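DUF4973 domain-containing protein (Bacteroides thetaiotaomicron, PDB 4QNI) is an auxiliary nutrient-binding protein, probably a lipoprotein that helps its gut bacterium take up nutrients at the cell surface. Local coordinates at the interface of chains A and B. Numbering follows the deposited sequence. Chains: chain A/B, Uncharacterized protein.

Contact 1: the interface of chains A and B. Residues chain A 54-56, 66, 68, 142, 150; chain B 13, 15.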
ATOM      1  N   ILE A  54      -9.971  15.311 -21.843  1.00 44.45           N
ATOM      2  CA  ILE A  54      -8.826  14.677 -22.484  1.00 43.91           C
ATOM      3  C   ILE A  54      -7.681  15.614 -22.222  1.00 50.97           C
ATOM      4  O   ILE A  54      -7.780  16.808 -22.538  1.00 51.71           O
ATOM      5  CB  ILE A  54      -9.068  14.399 -23.988  1.00 46.17           C
ATOM      6  CG1 ILE A  54     -10.116  13.258 -24.185  1.00 44.86           C
ATOM      7  CG2 ILE A  54      -7.747  14.101 -24.701  1.00 46.28           C
ATOM      8  CD1 ILE A  54     -10.455  12.953 -25.589  1.00 46.05           C
ATOM      9  N   LEU A  55      -6.629  15.096 -21.582  1.00 48.15           N
ATOM     10  CA  LEU A  55      -5.464  15.877 -21.200  1.00 50.33           C
ATOM     11  C   LEU A  55      -4.329  15.719 -22.200  1.00 53.64           C
ATOM     12  O   LEU A  55      -4.097  14.632 -22.729  1.00 52.02           O
ATOM     13  CB  LEU A  55      -5.014  15.470 -19.788  1.00 51.34           C
ATOM     14  CG  LEU A  55      -6.080  15.504 -18.669  1.00 56.08           C
ATOM     15  CD1 LEU A  55      -5.551  14.834 -17.396  1.00 57.14           C
ATOM     16  CD2 LEU A  55      -6.551  16.920 -18.383  1.00 58.02           C
ATOM     17  N   VAL A  56      -3.646  16.827 -22.480  1.00 52.61           N
ATOM     18  CA  VAL A  56      -2.544  16.910 -23.446  1.00 53.02           C
ATOM     19  C   VAL A  56      -1.340  17.600 -22.823  1.00 58.74           C
ATOM     20  O   VAL A  56      -1.464  18.713 -22.326  1.00 58.98           O
ATOM     21  CB  VAL A  56      -2.963  17.665 -24.740  1.00 57.34           C
ATOM     22  CG1 VAL A  56      -1.915  17.498 -25.837  1.00 57.77           C
ATOM     23  CG2 VAL A  56      -4.340  17.231 -25.239  1.00 56.17           C
ATOM     24  N   VAL A  66      -3.488  20.204 -31.904  1.00 83.96           N
ATOM     25  CA  VAL A  66      -3.502  18.738 -31.819  1.00 79.40           C
ATOM     26  C   VAL A  66      -4.904  18.203 -32.123  1.00 77.48           C
ATOM     27  O   VAL A  66      -5.885  18.666 -31.542  1.00 77.57           O
ATOM     28  CB  VAL A  66      -2.979  18.247 -30.432  1.00 81.83           C
ATOM     29  CG1 VAL A  66      -3.050  16.726 -30.298  1.00 79.84           C
ATOM     30  CG2 VAL A  66      -1.553  18.733 -30.173  1.00 82.96           C
ATOM     31  N   VAL A  68      -6.947  14.912 -31.743  1.00 58.93           N
ATOM     32  CA  VAL A  68      -6.957  13.651 -31.004  1.00 54.85           C
ATOM     33  C   VAL A  68      -8.006  12.733 -31.624  1.00 54.15           C
ATOM     34  O   VAL A  68      -9.132  13.147 -31.880  1.00 53.60           O
ATOM     35  CB  VAL A  68      -7.195  13.884 -29.491  1.00 56.71           C
ATOM     36  CG1 VAL A  68      -7.180  12.568 -28.711  1.00 54.62           C
ATOM     37  CG2 VAL A  68      -6.162  14.856 -28.930  1.00 57.53           C
ATOM     38  N   ILE A 142      -7.663   6.289 -26.805  1.00 46.48           N
ATOM     39  CA  ILE A 142      -6.940   7.276 -27.601  1.00 47.99           C
ATOM     40  C   ILE A 142      -6.241   6.456 -28.691  1.00 55.54           C
ATOM     41  O   ILE A 142      -5.553   5.491 -28.361  1.00 54.91           O
ATOM     42  CB  ILE A 142      -5.949   8.129 -26.780  1.00 51.32           C
ATOM     43  CG1 ILE A 142      -6.628   8.930 -25.607  1.00 50.48           C
ATOM     44  CG2 ILE A 142      -5.104   9.002 -27.714  1.00 52.86           C
ATOM     45  CD1 ILE A 142      -7.717   9.924 -25.941  1.00 53.76           C
ATOM     46  N   TYR A 150       0.969  13.371 -32.143  1.00 75.62           N
ATOM     47  CA  TYR A 150       0.834  12.984 -30.737  1.00 72.82           C
ATOM     48  C   TYR A 150       1.064  11.480 -30.528  1.00 77.95           C
ATOM     49  O   TYR A 150       1.121  10.704 -31.493  1.00 78.25           O
ATOM     50  CB  TYR A 150      -0.557  13.377 -30.205  1.00 70.54           C
ATOM     51  CG  TYR A 150      -1.705  12.493 -30.657  1.00 68.07           C
ATOM     52  CD1 TYR A 150      -2.022  11.320 -29.973  1.00 68.53           C
ATOM     53  CD2 TYR A 150      -2.524  12.868 -31.718  1.00 67.10           C
ATOM     54  CE1 TYR A 150      -3.118  10.544 -30.333  1.00 66.54           C
ATOM     55  CE2 TYR A 150      -3.624  12.098 -32.088  1.00 66.05           C
ATOM     56  CZ  TYR A 150      -3.923  10.940 -31.385  1.00 69.53           C
ATOM     57  OH  TYR A 150      -5.000  10.164 -31.736  1.00 65.79           O
TER
ATOM     58  N   ILE B  13      -1.201  12.102 -24.688  1.00 63.90           N
ATOM     59  CA  ILE B  13      -2.646  12.232 -24.545  1.00 63.05           C
ATOM     60  C   ILE B  13      -3.157  11.195 -23.560  1.00 66.20           C
ATOM     61  O   ILE B  13      -2.784  10.025 -23.646  1.00 66.48           O
ATOM     62  CB  ILE B  13      -3.346  12.067 -25.918  1.00 67.27           C
ATOM     63  CG1 ILE B  13      -2.609  12.773 -27.090  1.00 66.65           C
ATOM     64  CG2 ILE B  13      -4.814  12.423 -25.833  1.00 68.64           C
ATOM     65  CD1 ILE B  13      -2.714  14.290 -27.203  1.00 72.11           C
ATOM     66  N   PHE B  15      -6.879  10.275 -20.750  1.00 59.23           N
ATOM     67  CA  PHE B  15      -8.182  10.628 -20.172  1.00 57.69           C
ATOM     68  C   PHE B  15      -7.927  11.058 -18.758  1.00 66.14           C
ATOM     69  O   PHE B  15      -6.936  10.587 -18.238  1.00 62.66           O
ATOM     70  CB  PHE B  15      -9.120   9.426 -20.208  1.00 58.35           C
ATOM     71  CG  PHE B  15      -9.511   9.013 -21.589  1.00 58.48           C
ATOM     72  CD1 PHE B  15     -10.568   9.634 -22.243  1.00 60.16           C
ATOM     73  CD2 PHE B  15      -8.868   7.964 -22.223  1.00 58.42           C
ATOM     74  CE1 PHE B  15     -10.959   9.225 -23.507  1.00 61.23           C
ATOM     75  CE2 PHE B  15      -9.270   7.545 -23.484  1.00 62.49           C
ATOM     76  CZ  PHE B  15     -10.317   8.173 -24.118  1.00 61.34           C
TER

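Contact 2: the interface of chains A and B. Residues chain A 52, 54, 140-142, 159-161; chain B 15.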
ATOM      1  N   LEU A  52     -16.351  14.804 -21.566  1.00 42.36           N
ATOM      2  CA  LEU A  52     -15.261  13.979 -21.046  1.00 41.42           C
ATOM      3  C   LEU A  52     -13.909  14.637 -21.298  1.00 45.98           C
ATOM      4  O   LEU A  52     -13.505  14.792 -22.452  1.00 45.92           O
ATOM      5  CB  LEU A  52     -15.332  12.568 -21.680  1.00 40.80           C
ATOM      6  CG  LEU A  52     -14.270  11.537 -21.280  1.00 46.24           C
ATOM      7  CD1 LEU A  52     -14.544  10.975 -19.881  1.00 47.01           C
ATOM      8  CD2 LEU A  52     -14.215  10.404 -22.294  1.00 45.86           C
ATOM      9  N   ILE A  54      -9.971  15.311 -21.843  1.00 44.45           N
ATOM     10  CA  ILE A  54      -8.826  14.677 -22.484  1.00 43.91           C
ATOM     11  C   ILE A  54      -7.681  15.614 -22.222  1.00 50.97           C
ATOM     12  O   ILE A  54      -7.780  16.808 -22.538  1.00 51.71           O
ATOM     13  CB  ILE A  54      -9.068  14.399 -23.988  1.00 46.17           C
ATOM     14  CG1 ILE A  54     -10.116  13.258 -24.185  1.00 44.86           C
ATOM     15  CG2 ILE A  54      -7.747  14.101 -24.701  1.00 46.28           C
ATOM     16  CD1 ILE A  54     -10.455  12.953 -25.589  1.00 46.05           C
ATOM     17  N   LEU A 140     -13.635   3.283 -24.447  1.00 35.97           N
ATOM     18  CA  LEU A 140     -12.970   4.193 -25.389  1.00 37.33           C
ATOM     19  C   LEU A 140     -11.469   4.134 -25.274  1.00 40.80           C
ATOM     20  O   LEU A 140     -10.944   3.839 -24.213  1.00 41.81           O
ATOM     21  CB  LEU A 140     -13.404   5.675 -25.148  1.00 38.21           C
ATOM     22  CG  LEU A 140     -14.910   5.974 -25.156  1.00 43.04           C
ATOM     23  CD1 LEU A 140     -15.208   7.280 -24.472  1.00 43.16           C
ATOM     24  CD2 LEU A 140     -15.446   5.978 -26.556  1.00 47.02           C
ATOM     25  N   GLN A 141     -10.774   4.507 -26.346  1.00 38.50           N
ATOM     26  CA  GLN A 141      -9.321   4.577 -26.346  1.00 39.38           C
ATOM     27  C   GLN A 141      -8.844   5.753 -27.172  1.00 45.49           C
ATOM     28  O   GLN A 141      -9.519   6.164 -28.121  1.00 43.16           O
ATOM     29  CB  GLN A 141      -8.705   3.262 -26.881  1.00 40.07           C
ATOM     30  CG  GLN A 141      -9.107   2.954 -28.318  1.00 50.14           C
ATOM     31  CD  GLN A 141      -8.553   1.668 -28.886  1.00 63.36           C
ATOM     32  OE1 GLN A 141      -9.255   0.929 -29.595  1.00 57.21           O
ATOM     33  NE2 GLN A 141      -7.280   1.396 -28.644  1.00 53.25           N
ATOM     34  N   ILE A 142      -7.663   6.289 -26.805  1.00 46.48           N
ATOM     35  CA  ILE A 142      -6.940   7.276 -27.601  1.00 47.99           C
ATOM     36  C   ILE A 142      -6.241   6.456 -28.691  1.00 55.54           C
ATOM     37  O   ILE A 142      -5.553   5.491 -28.361  1.00 54.91           O
ATOM     38  CB  ILE A 142      -5.949   8.129 -26.780  1.00 51.32           C
ATOM     39  CG1 ILE A 142      -6.628   8.930 -25.607  1.00 50.48           C
ATOM     40  CG2 ILE A 142      -5.104   9.002 -27.714  1.00 52.86           C
ATOM     41  CD1 ILE A 142      -7.717   9.924 -25.941  1.00 53.76           C
ATOM     42  N   ALA A 159      -4.516   6.001 -21.399  1.00 56.95           N
ATOM     43  CA  ALA A 159      -4.984   6.190 -22.772  1.00 53.71           C
ATOM     44  C   ALA A 159      -6.292   5.421 -23.044  1.00 50.35           C
ATOM     45  O   ALA A 159      -6.793   5.439 -24.166  1.00 49.24           O
ATOM     46  CB  ALA A 159      -3.899   5.760 -23.739  1.00 54.65           C
ATOM     47  N   LYS A 160      -6.866   4.797 -22.007  1.00 43.39           N
ATOM     48  CA  LYS A 160      -8.091   4.012 -22.108  1.00 42.31           C
ATOM     49  C   LYS A 160      -9.083   4.393 -21.032  1.00 47.98           C
ATOM     50  O   LYS A 160      -8.696   4.650 -19.900  1.00 49.61           O
ATOM     51  CB  LYS A 160      -7.765   2.505 -22.049  1.00 43.93           C
ATOM     52  CG  LYS A 160      -7.401   1.971 -23.432  1.00 49.31           C
ATOM     53  CD  LYS A 160      -6.393   0.869 -23.385  1.00 58.32           C
ATOM     54  CE  LYS A 160      -6.218   0.183 -24.715  1.00 68.51           C
ATOM     55  NZ  LYS A 160      -5.959   1.134 -25.834  1.00 81.71           N
ATOM     56  N   ALA A 161     -10.363   4.447 -21.400  1.00 44.20           N
ATOM     57  CA  ALA A 161     -11.445   4.808 -20.498  1.00 43.75           C
ATOM     58  C   ALA A 161     -12.612   3.795 -20.629  1.00 48.82           C
ATOM     59  O   ALA A 161     -13.275   3.744 -21.671  1.00 50.70           O
ATOM     60  CB  ALA A 161     -11.927   6.235 -20.803  1.00 43.72           C
TER
ATOM     61  N   PHE B  15      -6.879  10.275 -20.750  1.00 59.23           N
ATOM     62  CA  PHE B  15      -8.182  10.628 -20.172  1.00 57.69           C
ATOM     63  C   PHE B  15      -7.927  11.058 -18.758  1.00 66.14           C
ATOM     64  O   PHE B  15      -6.936  10.587 -18.238  1.00 62.66           O
ATOM     65  CB  PHE B  15      -9.120   9.426 -20.208  1.00 58.35           C
ATOM     66  CG  PHE B  15      -9.511   9.013 -21.589  1.00 58.48           C
ATOM     67  CD1 PHE B  15     -10.568   9.634 -22.243  1.00 60.16           C
ATOM     68  CD2 PHE B  15      -8.868   7.964 -22.223  1.00 58.42           C
ATOM     69  CE1 PHE B  15     -10.959   9.225 -23.507  1.00 61.23           C
ATOM     70  CE2 PHE B  15      -9.270   7.545 -23.484  1.00 62.49           C
ATOM     71  CZ  PHE B  15     -10.317   8.173 -24.118  1.00 61.34           C
TER

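Contact 1: the interface of chains A and B
B:Ile13 and B:Phe15 come in from strand 12-15 of chain B and run antiparallel beside strand 47-56 of chain A, B:Phe15 bridging A:Ile54 and B:Ile13 bridging A:Val56. This is a strand-addition contact between two copies of the protein, which may help hold them together. The backbones lie close: A:Leu55 O is 3.3 Å from B:Ile13 CA.

Most of the contact is aliphatic, and the two branches of B:Ile13 have largely different partners, A:Val68 touching both. The B:Ile13 CG2 methyl, anti to the backbone N, turns to A:Ile54 CG2 (3.6 Å) and A:Val68 CG1 (3.7 Å). A:Ile54 crosses it aslant, whereas A:Val68 slides past in the opposite direction. The ethyl arm goes the other way and ends in B:Ile13 CD1, 3.6 Å from A:Val56 CG1; that valine lies alongside and points the same way. A:Val66 meets the end of this arm tip to tip, A:Val66 CG1 to B:Ile13 CD1 at 4.0 Å. The chi1 of B:Ile13 is -41°, about 20° from the staggered value, in keeping with a side chain fitted among several neighbours.

A:Ile142 touches both residues of the entering strand. Its CG2 packs against B:Ile13, crossing at about a right angle, while A:Ile142 CD1 stands on one side of the B:Phe15 ring plane, just past its CZ end, 3.6 Å from B:Phe15 CZ.

A:Tyr150 adds a second aromatic contact. With chi1 at 75°, its CG stands between the backbone N and the carbonyl carbon, and the ring is brought up across the ethyl arm of B:Ile13. B:Ile13 CG1 lies diagonally above and outside the CD1 edge of that ring, 3.3 Å from A:Tyr150 CD1.

Contact 2: the interface of chains A and B
A:Ala159 departs from the extended path (phi -87°, psi 5°) just before strand 160-168 begins, and this turn sets its carbonyl against the B:Phe15 ring, A:Ala159 O lying 3.3 Å from B:Phe15 CE2. The carbonyl carbon C of A:Ala159 is in the plane of the ring at its edge, 3.7 Å from B:Phe15 CD2, and the backbone N of A:Lys160 follows close by, so the main chain itself walls off this side.

Over one face stands A:Ala161, its CB centred on the B:Phe15 ring at 3.7 Å from the centroid, a CH-pi contact. A:Ile142 lies on the other side, offset toward CZ; together the two should limit the ring's tilt. A:Leu52 arrives obliquely at the edge away from A:Ala159: its CG is anti to the backbone N (chi1 180°), which extends A:Leu52 CD2 to 3.7 Å from B:Phe15 CE1. That methyl is shifted out of the ring plane toward the A:Ala161 side. A:Leu140 CB lies above the plane on the A:Ala161 side and outside the ring, 4.1 Å from B:Phe15 CZ.

Replacing B:Phe15 by an alanine would probably leave A:Ala161 CB without the ring face it packs on and open a gap bordered by A:Leu52 and A:Ile142, weakening the hold on the chain B strand.

The phenyl thus fills an apolar pocket lined by strands 47-56, 135-142 and 160-168 of chain A, with the turn at A:Ala159 along its edge; the side chain from the partner takes a place in the packing among these chain A strands.

Contact 1 and contact 2 lie about 8 Å apart, measured between the centres of their C-alpha atoms, and share A:Ile54, A:Ile142 and B:Phe15. Both depend on strand 12-15 of chain B and on strands 47-56 and 135-142 of chain A; contact 1 adds strand 66-72, contact 2 strand 160-168. Two alternate residues of a single short strand are therefore buried side by side in the neighbouring copy. This amounts to insertion of an N-terminal strand of one copy into another; these two contacts do not show whether it is returned, nor does the structure alone show that the assembly forms in the cell.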